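Local coordinates for protein neuraminidase (Bacteroides thetaiotaomicron, PDB 5MUL) that binds glucuronic acid as a beta-propeller glycoside hydrolase and, despite its neuraminidase name, probably acts as a rhamnosidase, at residues S211-E216 and E221-L226; T317-K322 and I329-P334; I93-M96 and Y102-V105; D373-S378 and Y421-N426. All blocks are in the same frame, centred on the assembly; numbering follows the deposited sequence. Where two conformers were deposited one is given.

Overall arrangement
From the N terminus the first loop to close is contact 3, the hairpin of strands 92-97 and 103-108. Contact 1 follows, closing the hairpin of strands 208-215 and 223-231 on the opposite side of the chain's centre, about 29 Å away between centres. Contact 2 then folds the connection between strands 307-311 and 335-339 back on itself, and contact 4 closes the longest loop, with 42 residues between its segments. All four run in series, so none nests in or crosses another. Contacts 1 and 2 touch, Glu221 OE1 lying 3.7 Å from Lys322 CB. Together they sample two blades, a blade-to-blade connection, and the loop after strand 370-373 packed on strand 418-425, near the C terminus.

Contact 1 (S211-E216 and E221-L226); sequences SWVWRE and ETNHDL
His224 carries its ring CG between the backbone N and the carbonyl carbon (chi1 60°), while Glu216 bends at chi2 (-55°), and these two turns bring carboxylate and imidazole together. NE2 of His224 donates to OE2 of Glu216 over a short 2.5 Å, in the ring plane and on the anti lone pair of the oxygen. The other ring nitrogen, His224 ND1, donates to Asp225 OD2 at 2.7 Å, also in the ring plane although it stands above the plane of that carboxylate. Held at both nitrogens, the ring has little freedom to rotate, and two carboxylates would probably favour its cationic form. One ring face receives a CH-pi contact from Trp214, its CB 3.7 Å from the His224 centroid. Were His224 an alanine, Glu216 and Asp225 would probably lose the ring that bridges them, and a gap would open beside Trp214 CB.

Trp214 and His224 form an antiparallel hydrogen-bonded pair. Trp214 N lies 3.0 Å from His224 O. His224 N lies 2.8 Å from Trp214 O. On the other face of the sheet, Arg215 NE in one of its two conformers donates to Asn223 OD1 at 3.0 Å, the guanidinium and amide planes 55° apart; Asn269 OD1 accepts from both Arg215 NH2 and Asn223 ND2, which also donates to Leu267 O. Arg194 adds a salt bridge to Glu216. The hairpin supplies the two middle strands of a four-stranded blade, between strands 195-202 and 256-259, and Ser211 and Leu226 pack on Ile283 of strand 281-287.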
loop_
_atom_site.group_PDB
_atom_site.type_symbol
_atom_site.label_atom_id
_atom_site.label_comp_id
_atom_site.label_asym_id
_atom_site.label_seq_id
_atom_site.Cartn_x
_atom_site.Cartn_y
_atom_site.Cartn_z
ATOM N N SER A 211 -5.247 6.689 6.150
ATOM C CA SER A 211 -6.287 7.419 5.440
ATOM C C SER A 211 -7.273 6.459 4.833
ATOM O O SER A 211 -6.994 5.293 4.656
ATOM C CB SER A 211 -5.702 8.375 4.409
ATOM O OG SER A 211 -4.976 7.668 3.411
ATOM N N TRP A 212 -8.457 6.976 4.528
ATOM C CA TRP A 212 -9.510 6.125 4.010
ATOM C C TRP A 212 -10.566 6.902 3.269
ATOM O O TRP A 212 -10.702 8.109 3.435
ATOM C CB TRP A 212 -10.141 5.281 5.118
ATOM C CG TRP A 212 -10.961 6.018 6.134
ATOM C CD1 TRP A 212 -12.350 6.120 6.176
ATOM C CD2 TRP A 212 -10.486 6.698 7.293
ATOM N NE1 TRP A 212 -12.725 6.806 7.283
ATOM C CE2 TRP A 212 -11.618 7.183 7.995
ATOM C CE3 TRP A 212 -9.208 6.962 7.817
ATOM C CZ2 TRP A 212 -11.496 7.924 9.188
ATOM C CZ3 TRP A 212 -9.095 7.673 9.006
ATOM C CH2 TRP A 212 -10.233 8.178 9.667
ATOM N N VAL A 213 -11.345 6.163 2.499
ATOM C CA VAL A 213 -12.568 6.670 1.896
ATOM C C VAL A 213 -13.735 5.893 2.484
ATOM O O VAL A 213 -13.598 4.771 2.941
ATOM C CB VAL A 213 -12.583 6.541 0.349
ATOM C CG1 VAL A 213 -11.321 7.137 -0.276
ATOM C CG2 VAL A 213 -12.800 5.134 -0.122
ATOM N N TRP A 214 -14.919 6.513 2.484
ATOM C CA TRP A 214 -16.174 5.840 2.867
ATOM C C TRP A 214 -16.859 5.287 1.625
ATOM O O TRP A 214 -16.746 5.834 0.553
ATOM C CB TRP A 214 -17.107 6.853 3.511
ATOM C CG TRP A 214 -16.677 7.491 4.787
ATOM C CD1 TRP A 214 -16.468 8.824 5.001
ATOM C CD2 TRP A 214 -16.456 6.849 6.058
ATOM N NE1 TRP A 214 -16.116 9.045 6.295
ATOM C CE2 TRP A 214 -16.089 7.859 6.972
ATOM C CE3 TRP A 214 -16.510 5.523 6.504
ATOM C CZ2 TRP A 214 -15.824 7.595 8.325
ATOM C CZ3 TRP A 214 -16.245 5.257 7.852
ATOM C CH2 TRP A 214 -15.898 6.311 8.740
ATOM N N ARG A 215 -17.637 4.223 1.816
ATOM C CA ARG A 215 -18.516 3.705 0.744
ATOM C C ARG A 215 -19.855 3.337 1.349
ATOM O O ARG A 215 -19.951 2.581 2.311
ATOM C CB ARG A 215 -17.946 2.521 -0.038
ATOM C CG ARG A 215 -18.776 2.216 -1.296
ATOM C CD ARG A 215 -18.459 0.862 -1.917
ATOM N NE ARG A 215 -17.239 0.879 -2.711
ATOM C CZ ARG A 215 -16.987 0.017 -3.685
ATOM N NH1 ARG A 215 -17.876 -0.916 -3.998
ATOM N NH2 ARG A 215 -15.855 0.101 -4.365
ATOM N N GLU A 216 -20.910 3.946 0.785
ATOM C CA GLU A 216 -22.261 3.804 1.380
ATOM C C GLU A 216 -22.946 2.486 1.059
ATOM O O GLU A 216 -23.614 1.899 1.906
ATOM C CB GLU A 216 -23.169 4.956 0.943
ATOM C CG GLU A 216 -22.775 6.315 1.465
ATOM C CD GLU A 216 -22.648 6.350 2.978
ATOM O OE1 GLU A 216 -23.560 5.870 3.698
ATOM O OE2 GLU A 216 -21.627 6.835 3.467
ATOM N N GLU A 221 -19.667 3.774 -7.101
ATOM C CA GLU A 221 -20.024 5.182 -7.214
ATOM C C GLU A 221 -20.396 5.835 -5.892
ATOM O O GLU A 221 -20.452 7.051 -5.808
ATOM C CB GLU A 221 -21.137 5.441 -8.234
ATOM C CG GLU A 221 -22.425 4.674 -8.006
ATOM C CD GLU A 221 -22.511 3.409 -8.869
ATOM O OE1 GLU A 221 -21.509 2.632 -9.003
ATOM O OE2 GLU A 221 -23.625 3.192 -9.417
ATOM N N THR A 222 -20.669 5.028 -4.860
ATOM C CA THR A 222 -20.995 5.564 -3.548
ATOM C C THR A 222 -19.766 5.754 -2.637
ATOM O O THR A 222 -19.920 6.067 -1.457
ATOM C CB THR A 222 -22.075 4.733 -2.825
ATOM O OG1 THR A 222 -21.540 3.485 -2.401
ATOM C CG2 THR A 222 -23.315 4.497 -3.743
ATOM N N ASN A 223 -18.556 5.618 -3.205
ATOM C CA ASN A 223 -17.344 6.103 -2.519
ATOM C C ASN A 223 -17.412 7.600 -2.334
ATOM O O ASN A 223 -17.818 8.353 -3.246
ATOM C CB ASN A 223 -16.082 5.846 -3.341
ATOM C CG ASN A 223 -15.643 4.414 -3.358
ATOM O OD1 ASN A 223 -16.032 3.593 -2.503
ATOM N ND2 ASN A 223 -14.748 4.102 -4.310
ATOM N N HIS A 224 -16.959 8.074 -1.181
ATOM C CA HIS A 224 -16.902 9.500 -0.931
ATOM C C HIS A 224 -15.888 9.847 0.152
ATOM O O HIS A 224 -15.706 9.059 1.094
ATOM C CB HIS A 224 -18.287 10.086 -0.552
ATOM C CG HIS A 224 -18.908 9.495 0.686
ATOM N ND1 HIS A 224 -18.801 10.082 1.937
ATOM C CD2 HIS A 224 -19.674 8.394 0.848
ATOM C CE1 HIS A 224 -19.490 9.364 2.804
ATOM N NE2 HIS A 224 -20.009 8.323 2.178
ATOM N N ASP A 225 -15.261 11.001 -0.031
ATOM C CA ASP A 225 -14.385 11.649 0.945
ATOM C C ASP A 225 -13.049 10.964 1.173
ATOM O O ASP A 225 -12.867 9.807 0.825
ATOM C CB ASP A 225 -15.102 11.850 2.274
ATOM C CG ASP A 225 -16.371 12.715 2.139
ATOM O OD1 ASP A 225 -16.300 13.736 1.446
ATOM O OD2 ASP A 225 -17.402 12.312 2.684
ATOM N N LEU A 226 -12.126 11.731 1.736
ATOM C CA LEU A 226 -10.838 11.217 2.128
ATOM C C LEU A 226 -10.566 11.709 3.556
ATOM O O LEU A 226 -10.557 12.924 3.791
ATOM C CB LEU A 226 -9.821 11.693 1.111
ATOM C CG LEU A 226 -8.387 11.238 1.283
ATOM C CD1 LEU A 226 -8.252 9.721 1.227
ATOM C CD2 LEU A 226 -7.482 11.902 0.249
#

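Contact 2 (T317-K322 and I329-P334); sequences TPFTLK and IPVARP
Phe319 and Pro330 make the closest meeting of this contact, Phe319 CB and Pro330 CG being 3.5 Å apart. The proline CG is the bump, pushing obliquely against the root of the phenylalanine side chain, where Phe319 CG is almost as near. Farther out, the phenyl group fits a shallow hollow walled by two methyls: Ile329 CG2 lies 3.9 Å from Phe319 CE1, and Val331 CG2 lies 3.7 Å from Phe319 CZ. The ring reaches this hollow because a chi1 of 68° places CG between the backbone N and the carbonyl carbon. Leu321 fills the flank: its CD2 stands at the edge of the Phe319 ring, in its plane, and meets Ile329 CD1 at 3.6 Å. Ile329 thus offers one methyl to both partners and its chain end to the leucine.

With Phe319 replaced by an alanine, the hollow between Ile329, Pro330 and Val331 would probably be left unfilled and Leu321 would lose its ring neighbour. Thr320, whose CB points away, shapes the bend instead, its OG1 accepting from Lys322 N at 3.3 Å in an ST turn. Glu266 reinforces this bend by bonding Leu321 N and Thr320 OG1, and Tyr286 of strand 281-287 lies against Leu321, Ile329 and Val331. The whole is an apolar closure of an irregular connection, from the last strand of one propeller blade (307-311) to the first of the next (335-339).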
loop_
_atom_site.group_PDB
_atom_site.type_symbol
_atom_site.label_atom_id
_atom_site.label_comp_id
_atom_site.label_asym_id
_atom_site.label_seq_id
_atom_site.Cartn_x
_atom_site.Cartn_y
_atom_site.Cartn_z
ATOM N N THR A 317 -9.350 11.896 -21.449
ATOM C CA THR A 317 -10.223 10.803 -21.827
ATOM C C THR A 317 -11.128 10.458 -20.645
ATOM O O THR A 317 -10.647 9.978 -19.607
ATOM C CB THR A 317 -9.406 9.554 -22.230
ATOM O OG1 THR A 317 -8.388 9.931 -23.173
ATOM C CG2 THR A 317 -10.295 8.500 -22.844
ATOM N N PRO A 318 -12.443 10.653 -20.788
ATOM C CA PRO A 318 -13.333 10.258 -19.711
ATOM C C PRO A 318 -13.333 8.750 -19.462
ATOM O O PRO A 318 -13.040 7.949 -20.343
ATOM C CB PRO A 318 -14.723 10.704 -20.208
ATOM C CG PRO A 318 -14.461 11.655 -21.306
ATOM C CD PRO A 318 -13.192 11.223 -21.928
ATOM N N PHE A 319 -13.643 8.378 -18.229
ATOM C CA PHE A 319 -14.023 7.018 -17.911
ATOM C C PHE A 319 -14.947 7.096 -16.705
ATOM O O PHE A 319 -15.017 8.129 -16.037
ATOM C CB PHE A 319 -12.808 6.109 -17.653
ATOM C CG PHE A 319 -12.023 6.433 -16.398
ATOM C CD1 PHE A 319 -12.384 5.878 -15.174
ATOM C CD2 PHE A 319 -10.910 7.257 -16.440
ATOM C CE1 PHE A 319 -11.660 6.154 -14.024
ATOM C CE2 PHE A 319 -10.168 7.520 -15.300
ATOM C CZ PHE A 319 -10.547 6.965 -14.078
ATOM N N THR A 320 -15.663 6.013 -16.464
ATOM C CA THR A 320 -16.478 5.895 -15.263
ATOM C C THR A 320 -16.212 4.555 -14.579
ATOM O O THR A 320 -15.887 3.564 -15.234
ATOM C CB THR A 320 -17.984 6.083 -15.556
ATOM O OG1 THR A 320 -18.711 6.020 -14.320
ATOM C CG2 THR A 320 -18.524 5.018 -16.509
ATOM N N LEU A 321 -16.351 4.542 -13.250
ATOM C CA LEU A 321 -16.247 3.324 -12.457
ATOM C C LEU A 321 -17.580 2.539 -12.438
ATOM O O LEU A 321 -17.576 1.329 -12.223
ATOM C CB LEU A 321 -15.782 3.663 -11.036
ATOM C CG LEU A 321 -14.446 4.420 -10.948
ATOM C CD1 LEU A 321 -14.184 4.716 -9.490
ATOM C CD2 LEU A 321 -13.307 3.606 -11.558
ATOM N N LYS A 322 -18.699 3.241 -12.625
ATOM C CA LYS A 322 -20.034 2.622 -12.739
ATOM C C LYS A 322 -20.227 1.940 -14.086
ATOM O O LYS A 322 -19.577 0.939 -14.388
ATOM C CB LYS A 322 -21.131 3.682 -12.563
ATOM N N ILE A 329 -10.550 -0.887 -15.481
ATOM C CA ILE A 329 -10.441 0.564 -15.312
ATOM C C ILE A 329 -9.200 1.024 -16.099
ATOM O O ILE A 329 -8.131 0.428 -15.954
ATOM C CB ILE A 329 -10.306 0.997 -13.827
ATOM C CG1 ILE A 329 -11.474 0.452 -12.962
ATOM C CG2 ILE A 329 -10.274 2.512 -13.703
ATOM C CD1 ILE A 329 -11.221 0.619 -11.463
ATOM N N PRO A 330 -9.330 2.085 -16.911
ATOM C CA PRO A 330 -8.248 2.465 -17.844
ATOM C C PRO A 330 -7.022 3.122 -17.200
ATOM O O PRO A 330 -6.041 3.423 -17.913
ATOM C CB PRO A 330 -8.937 3.423 -18.820
ATOM C CG PRO A 330 -10.180 3.879 -18.148
ATOM C CD PRO A 330 -10.586 2.808 -17.196
ATOM N N VAL A 331 -7.090 3.384 -15.897
ATOM C CA VAL A 331 -5.967 3.895 -15.115
ATOM C C VAL A 331 -5.770 3.047 -13.871
ATOM O O VAL A 331 -6.706 2.393 -13.400
ATOM C CB VAL A 331 -6.142 5.360 -14.723
ATOM C CG1 VAL A 331 -6.486 6.186 -15.942
ATOM C CG2 VAL A 331 -7.203 5.562 -13.648
ATOM N N ALA A 332 -4.535 3.055 -13.355
ATOM C CA ALA A 332 -4.182 2.266 -12.160
ATOM C C ALA A 332 -4.287 3.113 -10.897
ATOM O O ALA A 332 -4.153 4.329 -10.929
ATOM C CB ALA A 332 -2.749 1.746 -12.279
ATOM N N ARG A 333 -4.435 2.419 -9.781
ATOM C CA ARG A 333 -4.294 3.070 -8.490
ATOM C C ARG A 333 -2.807 3.466 -8.340
ATOM O O ARG A 333 -1.927 2.653 -8.655
ATOM C CB ARG A 333 -4.682 2.104 -7.381
ATOM C CG ARG A 333 -6.189 1.775 -7.330
ATOM C CD ARG A 333 -6.420 0.416 -6.636
ATOM N NE ARG A 333 -7.761 0.236 -6.062
ATOM C CZ ARG A 333 -8.782 -0.392 -6.653
ATOM N NH1 ARG A 333 -9.962 -0.458 -6.035
ATOM N NH2 ARG A 333 -8.663 -0.937 -7.872
ATOM N N PRO A 334 -2.521 4.684 -7.921
ATOM C CA PRO A 334 -1.161 5.202 -7.918
ATOM C C PRO A 334 -0.358 4.850 -6.686
ATOM O O PRO A 334 -0.935 4.515 -5.622
ATOM C CB PRO A 334 -1.366 6.685 -7.997
ATOM C CG PRO A 334 -2.649 6.914 -7.226
ATOM C CD PRO A 334 -3.492 5.733 -7.581
#

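Contact 3 (I93-M96 and Y102-V105); sequences ISIM and YLHV
Met96 and His104 are joined by two backbone hydrogen bonds of this hairpin. Met96 N donates to His104 O at 3.0 Å, and His104 N returns a bond to Met96 O at 2.8 Å. The two close an antiparallel hydrogen-bonded pair, the second being the straighter, with 176° at the hydrogen. A CA-H...O contact from Ile95 CA to His104 O, at 3.2 Å, supplements them.

Apolar contacts occupy the face that carries Ile95 and Val105, a non-hydrogen-bonded pair whose side chains lie side by side and point the same way. Ile95 CG2 meets Val105 CG2 at 3.9 Å, while Leu103 CD1 slants in to within 4.0 Å of Ile95 CB. A chi1 of -171° sets Leu103 CG opposite its backbone N and lets that methyl swing across to the isoleucine. Tyr53 and Ser55 of strand 51-57 pack on Ile95 from the neighbouring blade.

Aromatic and polar features belong to the other face, where the His104 ring packs edge-to-face with Tyr173 and its ND1 makes a weak bond to Tyr102 O. Met96 lies against Phe146 and Leu154 there, and its side chain comes within about 4 Å of that of Glu389, a glucuronate-binding residue. The chemistry therefore divides into an aliphatic face and a thioether and imidazole face, each against a neighbouring blade, with Met96 in the second shell of the sugar site.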
loop_
_atom_site.group_PDB
_atom_site.type_symbol
_atom_site.label_atom_id
_atom_site.label_comp_id
_atom_site.label_asym_id
_atom_site.label_seq_id
_atom_site.Cartn_x
_atom_site.Cartn_y
_atom_site.Cartn_z
ATOM N N ILE A 93 -0.810 -11.537 -1.201
ATOM C CA ILE A 93 0.322 -11.924 -0.355
ATOM C C ILE A 93 0.928 -10.657 0.247
ATOM O O ILE A 93 1.162 -9.689 -0.482
ATOM C CB ILE A 93 1.445 -12.664 -1.129
ATOM C CG1 ILE A 93 0.895 -13.821 -1.971
ATOM C CG2 ILE A 93 2.541 -13.132 -0.171
ATOM C CD1 ILE A 93 1.876 -14.309 -3.038
ATOM N N SER A 94 1.156 -10.637 1.554
ATOM C CA SER A 94 1.907 -9.552 2.226
ATOM C C SER A 94 3.037 -10.197 3.000
ATOM O O SER A 94 2.836 -11.176 3.719
ATOM C CB SER A 94 1.039 -8.694 3.200
ATOM O OG SER A 94 1.756 -7.590 3.816
ATOM N N ILE A 95 4.221 -9.591 2.909
ATOM C CA ILE A 95 5.407 -10.012 3.623
ATOM C C ILE A 95 6.092 -8.828 4.290
ATOM O O ILE A 95 5.965 -7.681 3.823
ATOM C CB ILE A 95 6.402 -10.782 2.710
ATOM C CG1 ILE A 95 7.159 -9.850 1.764
ATOM C CG2 ILE A 95 5.699 -11.887 1.956
ATOM C CD1 ILE A 95 8.196 -10.508 0.864
ATOM N N MET A 96 6.832 -9.113 5.367
ATOM C CA MET A 96 7.642 -8.092 6.032
ATOM C C MET A 96 8.704 -8.806 6.835
ATOM O O MET A 96 8.473 -9.907 7.328
ATOM C CB MET A 96 6.806 -7.204 6.947
ATOM C CG MET A 96 7.502 -5.991 7.520
ATOM S SD MET A 96 8.267 -4.891 6.330
ATOM C CE MET A 96 6.981 -4.568 5.189
ATOM N N TYR A 102 13.520 -12.239 10.725
ATOM C CA TYR A 102 12.511 -13.224 10.378
ATOM C C TYR A 102 11.534 -12.643 9.353
ATOM O O TYR A 102 11.082 -11.475 9.493
ATOM C CB TYR A 102 11.709 -13.699 11.580
ATOM C CG TYR A 102 12.443 -14.624 12.513
ATOM C CD1 TYR A 102 13.175 -14.121 13.583
ATOM C CD2 TYR A 102 12.372 -15.987 12.349
ATOM C CE1 TYR A 102 13.843 -14.974 14.458
ATOM C CE2 TYR A 102 13.026 -16.851 13.219
ATOM C CZ TYR A 102 13.751 -16.335 14.264
ATOM O OH TYR A 102 14.406 -17.206 15.111
ATOM N N LEU A 103 11.174 -13.452 8.370
ATOM C CA LEU A 103 10.167 -13.075 7.379
ATOM C C LEU A 103 8.817 -13.505 7.919
ATOM O O LEU A 103 8.638 -14.650 8.317
ATOM C CB LEU A 103 10.459 -13.774 6.046
ATOM C CG LEU A 103 9.640 -13.350 4.853
ATOM C CD1 LEU A 103 9.880 -11.911 4.426
ATOM C CD2 LEU A 103 9.988 -14.320 3.727
ATOM N N HIS A 104 7.855 -12.585 7.947
ATOM C CA HIS A 104 6.462 -12.842 8.323
ATOM C C HIS A 104 5.657 -12.762 7.042
ATOM O O HIS A 104 5.836 -11.849 6.231
ATOM C CB HIS A 104 6.022 -11.748 9.276
ATOM C CG HIS A 104 6.639 -11.846 10.624
ATOM N ND1 HIS A 104 7.941 -11.507 10.936
ATOM C CD2 HIS A 104 6.048 -12.196 11.785
ATOM C CE1 HIS A 104 8.112 -11.680 12.241
ATOM N NE2 HIS A 104 6.980 -12.094 12.772
ATOM N N VAL A 105 4.761 -13.723 6.837
ATOM C CA VAL A 105 4.035 -13.887 5.595
ATOM C C VAL A 105 2.572 -14.138 5.902
ATOM O O VAL A 105 2.237 -14.962 6.768
ATOM C CB VAL A 105 4.598 -15.071 4.761
ATOM C CG1 VAL A 105 3.825 -15.244 3.470
ATOM C CG2 VAL A 105 6.076 -14.870 4.486
#

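Contact 4 (D373-S378 and Y421-N426)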
loop_
_atom_site.group_PDB
_atom_site.type_symbol
_atom_site.label_atom_id
_atom_site.label_comp_id
_atom_site.label_asym_id
_atom_site.label_seq_id
_atom_site.Cartn_x
_atom_site.Cartn_y
_atom_site.Cartn_z
ATOM N N ASP A 373 7.569 7.965 -19.161
ATOM C CA ASP A 373 7.326 6.553 -19.123
ATOM C C ASP A 373 8.591 5.833 -18.738
ATOM O O ASP A 373 9.670 6.105 -19.291
ATOM C CB ASP A 373 6.819 6.049 -20.457
ATOM C CG ASP A 373 5.579 6.787 -20.905
ATOM O OD1 ASP A 373 4.589 6.851 -20.132
ATOM O OD2 ASP A 373 5.561 7.334 -22.036
ATOM N N LEU A 374 8.486 4.954 -17.759
ATOM C CA LEU A 374 9.611 4.141 -17.306
ATOM C C LEU A 374 9.770 2.886 -18.123
ATOM O O LEU A 374 10.889 2.332 -18.184
ATOM C CB LEU A 374 9.437 3.766 -15.827
ATOM C CG LEU A 374 9.277 4.950 -14.866
ATOM C CD1 LEU A 374 9.264 4.437 -13.442
ATOM C CD2 LEU A 374 10.360 5.970 -15.042
ATOM N N THR A 375 8.693 2.387 -18.728
ATOM C CA THR A 375 8.786 1.365 -19.750
ATOM C C THR A 375 8.345 1.954 -21.065
ATOM O O THR A 375 7.683 2.971 -21.106
ATOM C CB THR A 375 7.914 0.139 -19.460
ATOM O OG1 THR A 375 6.531 0.548 -19.456
ATOM C CG2 THR A 375 8.292 -0.504 -18.096
ATOM N N ASP A 376 8.732 1.306 -22.151
ATOM C CA ASP A 376 8.208 1.677 -23.490
ATOM C C ASP A 376 7.300 0.580 -24.032
ATOM O O ASP A 376 7.029 0.536 -25.252
ATOM C CB ASP A 376 9.330 2.030 -24.483
ATOM C CG ASP A 376 10.211 0.873 -24.806
ATOM O OD1 ASP A 376 10.043 -0.233 -24.291
ATOM O OD2 ASP A 376 11.126 1.069 -25.662
ATOM N N PHE A 377 6.790 -0.276 -23.151
ATOM C CA PHE A 377 5.843 -1.318 -23.491
ATOM C C PHE A 377 4.674 -1.277 -22.514
ATOM O O PHE A 377 4.830 -0.825 -21.361
ATOM C CB PHE A 377 6.504 -2.695 -23.484
ATOM C CG PHE A 377 7.132 -3.086 -22.172
ATOM C CD1 PHE A 377 8.457 -2.785 -21.890
ATOM C CD2 PHE A 377 6.401 -3.780 -21.212
ATOM C CE1 PHE A 377 9.036 -3.157 -20.704
ATOM C CE2 PHE A 377 6.986 -4.158 -20.021
ATOM C CZ PHE A 377 8.307 -3.845 -19.768
ATOM N N SER A 378 3.534 -1.780 -22.979
ATOM C CA SER A 378 2.323 -1.864 -22.166
ATOM C C SER A 378 2.432 -2.969 -21.139
ATOM O O SER A 378 2.893 -4.072 -21.413
ATOM C CB SER A 378 1.122 -2.147 -23.077
ATOM O OG SER A 378 -0.032 -2.413 -22.285
ATOM N N TYR A 421 9.420 -8.621 -13.038
ATOM C CA TYR A 421 10.652 -7.862 -12.966
ATOM C C TYR A 421 10.674 -6.943 -11.761
ATOM O O TYR A 421 9.601 -6.519 -11.276
ATOM C CB TYR A 421 10.817 -6.940 -14.179
ATOM C CG TYR A 421 10.742 -7.572 -15.534
ATOM C CD1 TYR A 421 9.518 -7.709 -16.203
ATOM C CD2 TYR A 421 11.906 -8.014 -16.162
ATOM C CE1 TYR A 421 9.458 -8.255 -17.481
ATOM C CE2 TYR A 421 11.852 -8.559 -17.430
ATOM C CZ TYR A 421 10.634 -8.689 -18.062
ATOM O OH TYR A 421 10.574 -9.252 -19.340
ATOM N N VAL A 422 11.862 -6.582 -11.299
ATOM C CA VAL A 422 12.032 -5.420 -10.433
ATOM C C VAL A 422 12.570 -4.304 -11.295
ATOM O O VAL A 422 13.661 -4.441 -11.880
ATOM C CB VAL A 422 12.928 -5.707 -9.228
ATOM C CG1 VAL A 422 13.201 -4.444 -8.404
ATOM C CG2 VAL A 422 12.314 -6.797 -8.383
ATOM N N LEU A 423 11.832 -3.211 -11.426
ATOM C CA LEU A 423 12.312 -2.042 -12.151
ATOM C C LEU A 423 13.009 -1.118 -11.176
ATOM O O LEU A 423 12.380 -0.606 -10.224
ATOM C CB LEU A 423 11.147 -1.365 -12.883
ATOM C CG LEU A 423 11.525 -0.305 -13.938
ATOM C CD1 LEU A 423 10.309 0.002 -14.811
ATOM C CD2 LEU A 423 12.089 0.971 -13.352
ATOM N N GLU A 424 14.309 -0.924 -11.368
ATOM C CA GLU A 424 15.122 -0.049 -10.567
ATOM C C GLU A 424 15.129 1.327 -11.216
ATOM O O GLU A 424 15.826 1.512 -12.217
ATOM C CB GLU A 424 16.549 -0.612 -10.436
ATOM C CG GLU A 424 16.600 -1.999 -9.830
ATOM C CD GLU A 424 18.004 -2.534 -9.629
ATOM O OE1 GLU A 424 18.973 -1.914 -10.101
ATOM O OE2 GLU A 424 18.153 -3.612 -9.029
ATOM N N ALA A 425 14.318 2.246 -10.706
ATOM C CA ALA A 425 14.114 3.556 -11.330
ATOM C C ALA A 425 15.155 4.548 -10.901
ATOM O O ALA A 425 15.643 4.500 -9.803
ATOM C CB ALA A 425 12.728 4.076 -10.969
ATOM N N ASN A 426 15.459 5.499 -11.785
ATOM C CA ASN A 426 16.329 6.603 -11.405
ATOM C C ASN A 426 15.501 7.714 -10.757
ATOM O O ASN A 426 14.449 8.079 -11.264
ATOM C CB ASN A 426 17.079 7.139 -12.616
ATOM C CG ASN A 426 18.296 7.934 -12.212
ATOM O OD1 ASN A 426 18.182 9.056 -11.721
ATOM N ND2 ASN A 426 19.471 7.341 -12.383
#
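Leu423 reaches from its strand to the loop through one methyl, CD1, which does most of the touching. With CG opposite the backbone N (chi1 -167°), the chain extends toward the loop, and CD1 settles against two neighbouring residues: Thr375 CG2 at 3.9 Å and Leu374 CB at 4.0 Å. This is the closer-packed part, and even here the distances are ordinary van der Waals separations.

Away from CD1 the fit slackens. Leu374 CD1 lies 4.3 Å from Ala425 CB, the third and longest of the side-chain contacts, and past Ala425 the side chain of Asn426 is on the solvent side. At the other end, past Thr375 and Leu423, Asp376 is exposed too, and Phe377 CZ and Tyr421 CE1 remain 5.1 Å apart.

The loop is made firm by its own bonds. Thr375 OG1 donates to Phe377 O at 2.9 Å, in the carbonyl plane, while Thr375 CB sits over one face of the Phe377 ring, 3.7 Å above its plane. Thr375 OG1 also takes the N-H of Val356, just before strand 357-361, and Gln21 NE2 bonds Leu374 O.

Strand 418-425 lies between strands 22-29 and 397-402, joining the two chain ends in one sheet. Only methyl and methylene groups meet between the two segments, so apolar burial and shape hold the contact, while these hydrogen bonds of the loop run within it, to Val356 and to Gln21, not to strand 421-425.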